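Local coordinates for protein oxidoreductase (PDB 3Q2K) that binds NAD(H) and UDP-GlcNAcA and probably oxidises this sugar nucleotide, a step towards 2,3-diacetamido-2,3-dideoxy-D-mannuronic acid, at residues A95-T100 with H118-K123; G34-G39 with S82-M87; H105-I110 with G132-K137. All blocks are in the same frame, centred on the assembly; numbering follows the deposited sequence.

Interaction 1 of 3, residues A95-T100 with H118-K123; sequences ALVLAT and HVVSEK. With NAI (1,4-dihydronicotinamide adenine dinucleotide), chain U.
L98 and V119 meet on one face of two neighbouring parallel strands, 95-98 and 118-121, their side chains set at a slant to each other. The touching groups are methyls, L98 CD1 against V119 CG1 at 3.4 Å, a tight fit. L98 CG lies anti to its carbonyl carbon (chi1 -49°), which swings the branched end over towards V119. On the other face V97 and V120 stand side by side and point the same way, with V97 CG2 4.1 Å from V120 CB. Beta-branched and leucine side chains suit a sheet interior covered on both faces: helix 105-114 covers L96 and V119, helix 321-333 V97 and V120. Backbone bonds alternate between the strands, among them L98 N to V120 O at 2.8 Å. These strands and helix 105-114 form one beta-alpha-beta unit of the Rossmann fold, whose strand ends carry the cofactor. The last rung, E122 N to L98 O, ties the strand ends together where E122 and K123 begin the Glu-Lys-Pro signature of the Gfo/Idh/MocA family. The E122 chain is bent at chi2 (-71°), bringing E122 OE2 3.0 Å from the carboxamide N7N of NADH in a nearly straight bond. K123 N also donates to OE2, on the anti side of the carboxylate, while OE1 accepts from H45 and H321; this grip fixes the group's rotation. K123 grips the nicotinamide ribose with both its carbonyl O, which accepts from the two hydroxyls, and its NZ, which donates to NADH O2D at 3.1 Å and also to the bound UDP-sugar.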
loop_
_atom_site.group_PDB
_atom_site.type_symbol
_atom_site.label_atom_id
_atom_site.label_comp_id
_atom_site.label_asym_id
_atom_site.label_seq_id
_atom_site.Cartn_x
_atom_site.Cartn_y
_atom_site.Cartn_z
ATOM N N ALA C 95 -27.884 31.104 25.808
ATOM C CA ALA C 95 -27.476 29.903 25.089
ATOM C C ALA C 95 -28.322 29.706 23.836
ATOM O O ALA C 95 -29.547 29.806 23.860
ATOM C CB ALA C 95 -27.614 28.693 26.000
ATOM N N LEU C 96 -27.676 29.394 22.721
ATOM C CA LEU C 96 -28.432 29.086 21.518
ATOM C C LEU C 96 -28.469 27.604 21.168
ATOM O O LEU C 96 -27.464 26.891 21.192
ATOM C CB LEU C 96 -27.873 29.926 20.376
ATOM C CG LEU C 96 -28.393 31.312 20.751
ATOM C CD1 LEU C 96 -27.429 32.374 20.270
ATOM C CD2 LEU C 96 -29.739 31.451 20.067
ATOM N N VAL C 97 -29.670 27.143 20.840
ATOM C CA VAL C 97 -29.853 25.741 20.505
ATOM C C VAL C 97 -29.814 25.595 18.990
ATOM O O VAL C 97 -30.518 26.316 18.278
ATOM C CB VAL C 97 -31.193 25.204 21.025
ATOM C CG1 VAL C 97 -31.409 23.833 20.412
ATOM C CG2 VAL C 97 -31.185 25.129 22.548
ATOM N N LEU C 98 -28.983 24.680 18.500
ATOM C CA LEU C 98 -28.783 24.580 17.053
ATOM C C LEU C 98 -29.512 23.358 16.494
ATOM O O LEU C 98 -29.172 22.205 16.779
ATOM C CB LEU C 98 -27.298 24.655 16.681
ATOM C CG LEU C 98 -26.451 25.779 17.287
ATOM C CD1 LEU C 98 -24.947 25.642 16.986
ATOM C CD2 LEU C 98 -26.971 27.101 16.755
ATOM N N ALA C 99 -30.578 23.645 15.752
ATOM C CA ALA C 99 -31.571 22.635 15.392
ATOM C C ALA C 99 -31.671 22.667 13.878
ATOM O O ALA C 99 -32.690 22.312 13.295
ATOM C CB ALA C 99 -32.909 22.921 16.027
ATOM N N THR C 100 -30.599 23.162 13.269
ATOM C CA THR C 100 -30.523 23.294 11.824
ATOM C C THR C 100 -29.944 22.037 11.161
ATOM O O THR C 100 -29.571 21.079 11.842
ATOM C CB THR C 100 -29.640 24.508 11.496
ATOM O OG1 THR C 100 -28.484 24.478 12.349
ATOM C CG2 THR C 100 -30.443 25.789 11.731
ATOM N N HIS C 118 -23.443 30.565 25.140
ATOM C CA HIS C 118 -23.287 29.117 25.124
ATOM C C HIS C 118 -23.981 28.502 23.911
ATOM O O HIS C 118 -24.857 29.148 23.333
ATOM C CB HIS C 118 -23.863 28.566 26.427
ATOM C CG HIS C 118 -23.281 29.250 27.620
ATOM N ND1 HIS C 118 -21.948 29.127 27.948
ATOM C CD2 HIS C 118 -23.817 30.131 28.498
ATOM C CE1 HIS C 118 -21.690 29.884 29.000
ATOM N NE2 HIS C 118 -22.810 30.483 29.364
ATOM N N VAL C 119 -23.576 27.294 23.520
ATOM C CA VAL C 119 -24.135 26.625 22.347
ATOM C C VAL C 119 -24.582 25.230 22.752
ATOM O O VAL C 119 -23.831 24.511 23.412
ATOM C CB VAL C 119 -23.079 26.381 21.260
ATOM C CG1 VAL C 119 -23.641 25.480 20.155
ATOM C CG2 VAL C 119 -22.512 27.704 20.773
ATOM N N VAL C 120 -25.824 24.904 22.412
ATOM C CA VAL C 120 -26.282 23.521 22.498
ATOM C C VAL C 120 -26.448 23.051 21.059
ATOM O O VAL C 120 -27.400 23.460 20.399
ATOM C CB VAL C 120 -27.594 23.347 23.285
ATOM C CG1 VAL C 120 -27.981 21.881 23.361
ATOM C CG2 VAL C 120 -27.457 23.892 24.698
ATOM N N SER C 121 -25.509 22.261 20.544
ATOM C CA SER C 121 -25.625 21.820 19.153
ATOM C C SER C 121 -26.349 20.485 19.051
ATOM O O SER C 121 -26.061 19.584 19.846
ATOM C CB SER C 121 -24.241 21.649 18.518
ATOM O OG SER C 121 -24.376 21.317 17.149
ATOM N N GLU C 122 -27.279 20.353 18.109
ATOM C CA GLU C 122 -27.859 19.032 17.867
ATOM C C GLU C 122 -26.837 18.062 17.291
ATOM O O GLU C 122 -25.816 18.499 16.750
ATOM C CB GLU C 122 -29.043 19.090 16.898
ATOM C CG GLU C 122 -30.367 19.138 17.622
ATOM C CD GLU C 122 -30.693 17.812 18.288
ATOM O OE1 GLU C 122 -31.739 17.696 18.964
ATOM O OE2 GLU C 122 -29.890 16.869 18.125
ATOM N N LYS C 123 -27.099 16.764 17.412
ATOM C CA LYS C 123 -26.207 15.779 16.805
ATOM C C LYS C 123 -26.399 15.773 15.293
ATOM O O LYS C 123 -27.452 16.168 14.799
ATOM C CB LYS C 123 -26.312 14.392 17.452
ATOM C CG LYS C 123 -27.691 13.744 17.468
ATOM C CD LYS C 123 -28.397 13.896 16.128
ATOM C CE LYS C 123 -28.329 12.692 15.194
ATOM N NZ LYS C 123 -29.256 12.945 14.044
HETATM P PA NAI U . -35.412 20.119 9.427
HETATM O O1A NAI U . -35.411 20.325 7.963
HETATM O O2A NAI U . -36.896 19.641 9.839
HETATM O O5B NAI U . -35.421 21.459 10.322
HETATM C C5B NAI U . -34.709 22.454 9.594
HETATM C C4B NAI U . -34.965 23.890 10.034
HETATM O O4B NAI U . -33.742 24.637 9.987
HETATM C C3B NAI U . -35.901 24.326 8.890
HETATM O O3B NAI U . -37.031 24.971 9.483
HETATM C C2B NAI U . -34.924 25.200 8.055
HETATM O O2B NAI U . -35.572 26.293 7.400
HETATM C C1B NAI U . -34.105 25.796 9.222
HETATM N N9A NAI U . -32.923 26.427 8.661
HETATM C C8A NAI U . -32.250 26.098 7.525
HETATM N N7A NAI U . -31.239 26.913 7.414
HETATM C C5A NAI U . -31.192 27.807 8.427
HETATM C C6A NAI U . -30.356 28.872 8.817
HETATM N N6A NAI U . -29.235 29.228 8.090
HETATM N N1A NAI U . -30.661 29.505 9.946
HETATM C C2A NAI U . -31.694 29.158 10.694
HETATM N N3A NAI U . -32.500 28.172 10.364
HETATM C C4A NAI U . -32.273 27.471 9.261
HETATM O O3 NAI U . -34.592 18.804 9.836
HETATM P PN NAI U . -34.489 18.477 11.405
HETATM O O1N NAI U . -34.967 17.014 11.428
HETATM O O2N NAI U . -35.361 19.194 12.456
HETATM O O5D NAI U . -32.903 18.432 11.719
HETATM C C5D NAI U . -32.737 18.698 13.105
HETATM C C4D NAI U . -31.248 18.816 13.452
HETATM O O4D NAI U . -31.293 18.088 14.697
HETATM C C3D NAI U . -30.331 18.004 12.515
HETATM O O3D NAI U . -28.962 18.034 12.897
HETATM C C2D NAI U . -30.810 16.581 12.865
HETATM O O2D NAI U . -29.698 15.712 12.682
HETATM C C1D NAI U . -30.929 16.728 14.401
HETATM N N1N NAI U . -31.955 15.870 14.988
HETATM C C2N NAI U . -31.664 15.284 16.129
HETATM C C3N NAI U . -32.624 14.467 16.712
HETATM C C7N NAI U . -32.313 13.786 17.981
HETATM O O7N NAI U . -32.932 12.788 18.288
HETATM N N7N NAI U . -31.320 14.284 18.745
HETATM C C4N NAI U . -33.847 14.271 16.072
HETATM C C5N NAI U . -34.066 14.909 14.866
HETATM C C6N NAI U . -33.091 15.732 14.336
#

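Interaction 2 of 3, residues G34-G39 with S82-M87; sequences GLVGCG and SSLSDM. With NAI (1,4-dihydronicotinamide adenine dinucleotide), chain U.
The hydroxyl of S83 is gripped from within its own turn: D86 N donates to S83 OG at 3.2 Å, almost straight, and S85 OG lies 3.1 Å from S83 OG in a second hydrogen bond. Serine suits this N-cap position because its short side chain can fold back on an amide of the first helical turn. The cap starts the helix that presents L84 and M87 to the strand 34-36. V36 and L84 cross at about a right angle, V36 CG2 touching L84 CD1 at 4.0 Å. M87 is drawn out at full length, CG anti to the backbone N (chi1 166°) and the chain extended beyond, so that its terminal CE lies 3.6 Å from G34 CA. Glycine at 34 presents a bare backbone to this methyl. V36 divides its two methyls: while CG2 meets the helix, CG1 lies 3.8 Å from the adenine carbon C2A of NADH. Beyond V36 the chain enters the glycine-rich turn of the dinucleotide-binding Rossmann fold. G37 has a positive phi (102°), and G39 CA comes within 3.2 Å of NADH O5B, an approach that a residue without a side chain allows. C38 N donates to D63, an aspartate that also binds the cofactor. Strand 31-36 lies between strands 56-62 and 95-98; M87 spreads over both neighbours, touching E60, C62 and L96, while L84 packs on Q108 and E111 of helix 105-114 and L35 faces helix 42-50 across the sheet.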
loop_
_atom_site.group_PDB
_atom_site.type_symbol
_atom_site.label_atom_id
_atom_site.label_comp_id
_atom_site.label_asym_id
_atom_site.label_seq_id
_atom_site.Cartn_x
_atom_site.Cartn_y
_atom_site.Cartn_z
ATOM N N GLY C 34 -32.227 30.362 23.236
ATOM C CA GLY C 34 -32.667 30.722 21.894
ATOM C C GLY C 34 -32.613 29.477 21.035
ATOM O O GLY C 34 -31.673 28.692 21.153
ATOM N N LEU C 35 -33.630 29.296 20.199
ATOM C CA LEU C 35 -33.683 28.167 19.279
ATOM C C LEU C 35 -33.449 28.609 17.838
ATOM O O LEU C 35 -34.088 29.537 17.340
ATOM C CB LEU C 35 -35.030 27.455 19.414
ATOM C CG LEU C 35 -35.251 26.270 18.471
ATOM C CD1 LEU C 35 -34.243 25.188 18.784
ATOM C CD2 LEU C 35 -36.654 25.693 18.634
ATOM N N VAL C 36 -32.491 27.959 17.183
ATOM C CA VAL C 36 -32.147 28.257 15.791
ATOM C C VAL C 36 -32.523 27.055 14.926
ATOM O O VAL C 36 -31.929 25.980 15.037
ATOM C CB VAL C 36 -30.637 28.501 15.668
ATOM C CG1 VAL C 36 -30.247 28.916 14.253
ATOM C CG2 VAL C 36 -30.204 29.514 16.719
ATOM N N GLY C 37 -33.517 27.245 14.063
ATOM C CA GLY C 37 -34.100 26.178 13.258
ATOM C C GLY C 37 -35.433 25.690 13.798
ATOM O O GLY C 37 -35.488 25.054 14.853
ATOM N N CYS C 38 -36.514 25.968 13.075
ATOM C CA CYS C 38 -37.839 25.600 13.566
ATOM C C CYS C 38 -38.460 24.513 12.709
ATOM O O CYS C 38 -39.585 24.651 12.234
ATOM C CB CYS C 38 -38.782 26.802 13.583
ATOM S SG CYS C 38 -38.071 28.141 14.564
ATOM N N GLY C 39 -37.705 23.443 12.495
ATOM C CA GLY C 39 -38.157 22.392 11.599
ATOM C C GLY C 39 -38.667 21.294 12.505
ATOM O O GLY C 39 -39.088 21.560 13.628
ATOM N N SER C 82 -35.264 36.312 11.652
ATOM C CA SER C 82 -35.238 35.556 10.418
ATOM C C SER C 82 -33.792 35.296 10.029
ATOM O O SER C 82 -33.552 34.570 9.067
ATOM C CB SER C 82 -36.008 36.268 9.306
ATOM O OG SER C 82 -35.346 37.469 8.952
ATOM N N SER C 83 -32.819 35.829 10.758
ATOM C CA SER C 83 -31.463 35.337 10.532
ATOM C C SER C 83 -30.691 35.216 11.838
ATOM O O SER C 83 -31.044 35.845 12.834
ATOM C CB SER C 83 -30.672 36.225 9.573
ATOM O OG SER C 83 -29.875 37.095 10.359
ATOM N N LEU C 84 -29.624 34.427 11.837
ATOM C CA LEU C 84 -28.937 34.251 13.104
ATOM C C LEU C 84 -28.193 35.537 13.429
ATOM O O LEU C 84 -28.108 35.875 14.609
ATOM C CB LEU C 84 -28.000 33.040 13.110
ATOM C CG LEU C 84 -27.100 32.884 14.339
ATOM C CD1 LEU C 84 -27.982 32.600 15.531
ATOM C CD2 LEU C 84 -26.169 31.699 14.164
ATOM N N SER C 85 -27.631 36.233 12.443
ATOM C CA SER C 85 -26.933 37.474 12.783
ATOM C C SER C 85 -27.816 38.448 13.547
ATOM O O SER C 85 -27.401 39.043 14.544
ATOM C CB SER C 85 -26.335 38.193 11.573
ATOM O OG SER C 85 -26.800 37.561 10.395
ATOM N N ASP C 86 -29.052 38.567 13.075
ATOM C CA ASP C 86 -29.985 39.504 13.689
ATOM C C ASP C 86 -30.269 39.067 15.118
ATOM O O ASP C 86 -30.245 39.872 16.053
ATOM C CB ASP C 86 -31.297 39.583 12.910
ATOM C CG ASP C 86 -31.079 39.966 11.460
ATOM O OD1 ASP C 86 -29.968 40.459 11.168
ATOM O OD2 ASP C 86 -31.989 39.762 10.627
ATOM N N MET C 87 -30.507 37.767 15.265
ATOM C CA MET C 87 -30.939 37.244 16.551
ATOM C C MET C 87 -29.821 37.493 17.555
ATOM O O MET C 87 -30.041 37.756 18.734
ATOM C CB MET C 87 -31.232 35.751 16.444
ATOM C CG MET C 87 -31.348 35.097 17.808
ATOM S SD MET C 87 -31.947 33.430 17.485
ATOM C CE MET C 87 -32.662 32.921 19.050
HETATM P PA NAI U . -35.412 20.119 9.427
HETATM O O1A NAI U . -35.411 20.325 7.963
HETATM O O2A NAI U . -36.896 19.641 9.839
HETATM O O5B NAI U . -35.421 21.459 10.322
HETATM C C5B NAI U . -34.709 22.454 9.594
HETATM C C4B NAI U . -34.965 23.890 10.034
HETATM O O4B NAI U . -33.742 24.637 9.987
HETATM C C3B NAI U . -35.901 24.326 8.890
HETATM O O3B NAI U . -37.031 24.971 9.483
HETATM C C2B NAI U . -34.924 25.200 8.055
HETATM O O2B NAI U . -35.572 26.293 7.400
HETATM C C1B NAI U . -34.105 25.796 9.222
HETATM N N9A NAI U . -32.923 26.427 8.661
HETATM C C8A NAI U . -32.250 26.098 7.525
HETATM N N7A NAI U . -31.239 26.913 7.414
HETATM C C5A NAI U . -31.192 27.807 8.427
HETATM C C6A NAI U . -30.356 28.872 8.817
HETATM N N6A NAI U . -29.235 29.228 8.090
HETATM N N1A NAI U . -30.661 29.505 9.946
HETATM C C2A NAI U . -31.694 29.158 10.694
HETATM N N3A NAI U . -32.500 28.172 10.364
HETATM C C4A NAI U . -32.273 27.471 9.261
HETATM O O3 NAI U . -34.592 18.804 9.836
HETATM P PN NAI U . -34.489 18.477 11.405
HETATM O O1N NAI U . -34.967 17.014 11.428
HETATM O O2N NAI U . -35.361 19.194 12.456
HETATM O O5D NAI U . -32.903 18.432 11.719
HETATM C C5D NAI U . -32.737 18.698 13.105
HETATM C C4D NAI U . -31.248 18.816 13.452
HETATM O O4D NAI U . -31.293 18.088 14.697
HETATM C C3D NAI U . -30.331 18.004 12.515
HETATM O O3D NAI U . -28.962 18.034 12.897
HETATM C C2D NAI U . -30.810 16.581 12.865
HETATM O O2D NAI U . -29.698 15.712 12.682
HETATM C C1D NAI U . -30.929 16.728 14.401
HETATM N N1N NAI U . -31.955 15.870 14.988
HETATM C C2N NAI U . -31.664 15.284 16.129
HETATM C C3N NAI U . -32.624 14.467 16.712
HETATM C C7N NAI U . -32.313 13.786 17.981
HETATM O O7N NAI U . -32.932 12.788 18.288
HETATM N N7N NAI U . -31.320 14.284 18.745
HETATM C C4N NAI U . -33.847 14.271 16.072
HETATM C C5N NAI U . -34.066 14.909 14.866
HETATM C C6N NAI U . -33.091 15.732 14.336
#

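Interaction 3 of 3, residues H105-I110 with G132-K137; sequences HPWQAI and GKRMVK. With NAI (1,4-dihydronicotinamide adenine dinucleotide), chain U.
M135 runs from helix 132-137 towards P106 and A109 on the neighbouring, nearly parallel helix 105-110. From CB the chain leaves with CG anti to the carbonyl carbon (chi1 -65°), placing CG beside the proline ring; the modelled closeness to P106 there is doubtful. M135 SD follows, 4.1 Å from P106 CB. A bend at chi3 (74°) then turns M135 CE onto A109 CB at 3.7 Å, the small alanine being consistent with the close approach of the two helical segments, 8.8 Å between axes. An unbranched, flexible methionine can follow the groove between P106 and A109. Further along, I110 CG1 rests 4.0 Å from M135 CA, and I110 CD1 lies 4.1 Å from R134 CB. R134 and W107 cover the outer side: W107 CH2 lies 3.7 Å from R134 NE, obliquely, with ring and guanidinium planes 16° apart. R134 NH1 pairs with D131, and K137 of the second subunit makes a cation-pi contact with W107. H105 edges up to an NADH ribose hydroxyl and donates from NE2 to T100 O. No hydrogen bond joins the two segments, so their cohesion rests mainly on apolar packing; the buried R134 NE, partnerless in the model, is probably a small polar cost.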
loop_
_atom_site.group_PDB
_atom_site.type_symbol
_atom_site.label_atom_id
_atom_site.label_comp_id
_atom_site.label_asym_id
_atom_site.label_seq_id
_atom_site.Cartn_x
_atom_site.Cartn_y
_atom_site.Cartn_z
ATOM N N HIS C 105 -24.117 23.525 11.831
ATOM C CA HIS C 105 -23.876 23.657 13.262
ATOM C C HIS C 105 -22.507 24.268 13.541
ATOM O O HIS C 105 -22.376 25.168 14.374
ATOM C CB HIS C 105 -23.941 22.310 13.979
ATOM C CG HIS C 105 -25.274 21.647 13.861
ATOM N ND1 HIS C 105 -25.512 20.374 14.328
ATOM C CD2 HIS C 105 -26.435 22.071 13.306
ATOM C CE1 HIS C 105 -26.771 20.050 14.093
ATOM N NE2 HIS C 105 -27.355 21.064 13.479
ATOM N N PRO C 106 -21.472 23.783 12.845
ATOM C CA PRO C 106 -20.132 24.290 13.147
ATOM C C PRO C 106 -20.071 25.814 12.993
ATOM O O PRO C 106 -19.525 26.576 13.800
ATOM C CB PRO C 106 -19.266 23.655 12.055
ATOM C CG PRO C 106 -20.027 22.451 11.588
ATOM C CD PRO C 106 -21.478 22.740 11.806
ATOM N N TRP C 107 -20.589 26.254 11.856
ATOM C CA TRP C 107 -20.464 27.656 11.494
ATOM C C TRP C 107 -21.395 28.469 12.382
ATOM O O TRP C 107 -21.008 29.523 12.878
ATOM C CB TRP C 107 -20.765 27.823 10.006
ATOM C CG TRP C 107 -19.861 26.942 9.199
ATOM C CD1 TRP C 107 -20.196 25.796 8.539
ATOM C CD2 TRP C 107 -18.448 27.115 9.019
ATOM N NE1 TRP C 107 -19.079 25.262 7.936
ATOM C CE2 TRP C 107 -17.993 26.052 8.215
ATOM C CE3 TRP C 107 -17.526 28.080 9.440
ATOM C CZ2 TRP C 107 -16.659 25.947 7.811
ATOM C CZ3 TRP C 107 -16.202 27.970 9.049
ATOM C CH2 TRP C 107 -15.778 26.907 8.243
ATOM N N GLN C 108 -22.591 27.962 12.653
ATOM C CA GLN C 108 -23.468 28.665 13.576
ATOM C C GLN C 108 -22.819 28.670 14.959
ATOM O O GLN C 108 -22.841 29.687 15.656
ATOM C CB GLN C 108 -24.871 28.045 13.563
ATOM C CG GLN C 108 -25.556 28.394 12.257
ATOM C CD GLN C 108 -26.954 27.831 12.154
ATOM O OE1 GLN C 108 -27.790 28.359 11.426
ATOM N NE2 GLN C 108 -27.209 26.739 12.856
ATOM N N ALA C 109 -22.204 27.565 15.368
ATOM C CA ALA C 109 -21.683 27.552 16.731
ATOM C C ALA C 109 -20.543 28.555 16.851
ATOM O O ALA C 109 -20.353 29.125 17.918
ATOM C CB ALA C 109 -21.214 26.195 17.163
ATOM N N ILE C 110 -19.773 28.755 15.788
ATOM C CA ILE C 110 -18.629 29.664 15.850
ATOM C C ILE C 110 -19.122 31.117 15.934
ATOM O O ILE C 110 -18.685 31.867 16.805
ATOM C CB ILE C 110 -17.699 29.398 14.649
ATOM C CG1 ILE C 110 -17.048 28.010 14.729
ATOM C CG2 ILE C 110 -16.684 30.514 14.390
ATOM C CD1 ILE C 110 -15.969 27.900 13.680
ATOM N N GLY C 132 -15.685 20.276 12.942
ATOM C CA GLY C 132 -15.953 19.966 14.343
ATOM C C GLY C 132 -14.811 20.390 15.260
ATOM O O GLY C 132 -15.074 20.915 16.343
ATOM N N LYS C 133 -13.552 20.169 14.879
ATOM C CA LYS C 133 -12.436 20.765 15.614
ATOM C C LYS C 133 -12.502 22.290 15.753
ATOM O O LYS C 133 -12.230 22.848 16.819
ATOM C CB LYS C 133 -11.074 20.332 15.066
ATOM C CG LYS C 133 -10.728 18.871 15.377
ATOM C CD LYS C 133 -9.289 18.491 15.039
ATOM C CE LYS C 133 -9.074 18.762 13.560
ATOM N NZ LYS C 133 -7.904 18.089 12.934
ATOM N N ARG C 134 -12.845 22.984 14.675
ATOM C CA ARG C 134 -12.920 24.440 14.692
ATOM C C ARG C 134 -14.045 24.916 15.608
ATOM O O ARG C 134 -13.838 25.880 16.344
ATOM C CB ARG C 134 -13.171 24.954 13.280
ATOM C CG ARG C 134 -12.094 25.866 12.735
ATOM C CD ARG C 134 -12.682 26.530 11.504
ATOM N NE ARG C 134 -13.207 25.547 10.557
ATOM C CZ ARG C 134 -12.485 24.726 9.796
ATOM N NH1 ARG C 134 -13.086 23.872 8.976
ATOM N NH2 ARG C 134 -11.159 24.725 9.838
ATOM N N MET C 135 -15.200 24.254 15.595
ATOM C CA MET C 135 -16.281 24.567 16.541
ATOM C C MET C 135 -15.699 24.523 17.949
ATOM O O MET C 135 -15.798 25.509 18.679
ATOM C CB MET C 135 -17.389 23.503 16.568
ATOM C CG MET C 135 -18.212 23.297 15.319
ATOM S SD MET C 135 -19.201 21.858 15.755
ATOM C CE MET C 135 -20.372 22.594 16.896
ATOM N N VAL C 136 -15.167 23.377 18.367
ATOM C CA VAL C 136 -14.539 23.254 19.685
ATOM C C VAL C 136 -13.476 24.298 20.033
ATOM O O VAL C 136 -13.427 24.902 21.112
ATOM C CB VAL C 136 -13.910 21.866 19.875
ATOM C CG1 VAL C 136 -13.330 21.701 21.273
ATOM C CG2 VAL C 136 -14.983 20.838 19.596
ATOM N N LYS C 137 -12.551 24.535 19.116
ATOM C CA LYS C 137 -11.585 25.555 19.486
ATOM C C LYS C 137 -12.292 26.882 19.758
ATOM O O LYS C 137 -11.988 27.583 20.723
ATOM C CB LYS C 137 -10.442 25.674 18.473
ATOM C CG LYS C 137 -10.808 26.351 17.164
ATOM C CD LYS C 137 -9.656 26.252 16.177
ATOM C CE LYS C 137 -9.906 27.091 14.933
ATOM N NZ LYS C 137 -8.739 27.062 14.007
HETATM P PA NAI U . -35.412 20.119 9.427
HETATM O O1A NAI U . -35.411 20.325 7.963
HETATM O O2A NAI U . -36.896 19.641 9.839
HETATM O O5B NAI U . -35.421 21.459 10.322
HETATM C C5B NAI U . -34.709 22.454 9.594
HETATM C C4B NAI U . -34.965 23.890 10.034
HETATM O O4B NAI U . -33.742 24.637 9.987
HETATM C C3B NAI U . -35.901 24.326 8.890
HETATM O O3B NAI U . -37.031 24.971 9.483
HETATM C C2B NAI U . -34.924 25.200 8.055
HETATM O O2B NAI U . -35.572 26.293 7.400
HETATM C C1B NAI U . -34.105 25.796 9.222
HETATM N N9A NAI U . -32.923 26.427 8.661
HETATM C C8A NAI U . -32.250 26.098 7.525
HETATM N N7A NAI U . -31.239 26.913 7.414
HETATM C C5A NAI U . -31.192 27.807 8.427
HETATM C C6A NAI U . -30.356 28.872 8.817
HETATM N N6A NAI U . -29.235 29.228 8.090
HETATM N N1A NAI U . -30.661 29.505 9.946
HETATM C C2A NAI U . -31.694 29.158 10.694
HETATM N N3A NAI U . -32.500 28.172 10.364
HETATM C C4A NAI U . -32.273 27.471 9.261
HETATM O O3 NAI U . -34.592 18.804 9.836
HETATM P PN NAI U . -34.489 18.477 11.405
HETATM O O1N NAI U . -34.967 17.014 11.428
HETATM O O2N NAI U . -35.361 19.194 12.456
HETATM O O5D NAI U . -32.903 18.432 11.719
HETATM C C5D NAI U . -32.737 18.698 13.105
HETATM C C4D NAI U . -31.248 18.816 13.452
HETATM O O4D NAI U . -31.293 18.088 14.697
HETATM C C3D NAI U . -30.331 18.004 12.515
HETATM O O3D NAI U . -28.962 18.034 12.897
HETATM C C2D NAI U . -30.810 16.581 12.865
HETATM O O2D NAI U . -29.698 15.712 12.682
HETATM C C1D NAI U . -30.929 16.728 14.401
HETATM N N1N NAI U . -31.955 15.870 14.988
HETATM C C2N NAI U . -31.664 15.284 16.129
HETATM C C3N NAI U . -32.624 14.467 16.712
HETATM C C7N NAI U . -32.313 13.786 17.981
HETATM O O7N NAI U . -32.932 12.788 18.288
HETATM N N7N NAI U . -31.320 14.284 18.745
HETATM C C4N NAI U . -33.847 14.271 16.072
HETATM C C5N NAI U . -34.066 14.909 14.866
HETATM C C6N NAI U . -33.091 15.732 14.336
#

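Overall arrangement
All three contacts belong to the NAD-binding Rossmann domain and touch NADH, but at different depths. Interaction 1 is buried core, joined by a ladder of backbone bonds. Interaction 2, equally buried, has apolar contacts alone between its segments, and its strand pairs with 95-98 through V97 N to G34 O and A99 N to V36 O. Interaction 3 lies only partly buried, apolar inside, with R134 and W107 towards the outside, where another subunit approaches. Helix 105-114 links them: it connects the strands of interaction 1, supplies one side of interaction 3, and meets V36 and L84 of interaction 2 through Q108. Interaction 1 holds the nicotinamide and its ribose, while V36, T100 and Q108, one from each interaction, meet the adenine.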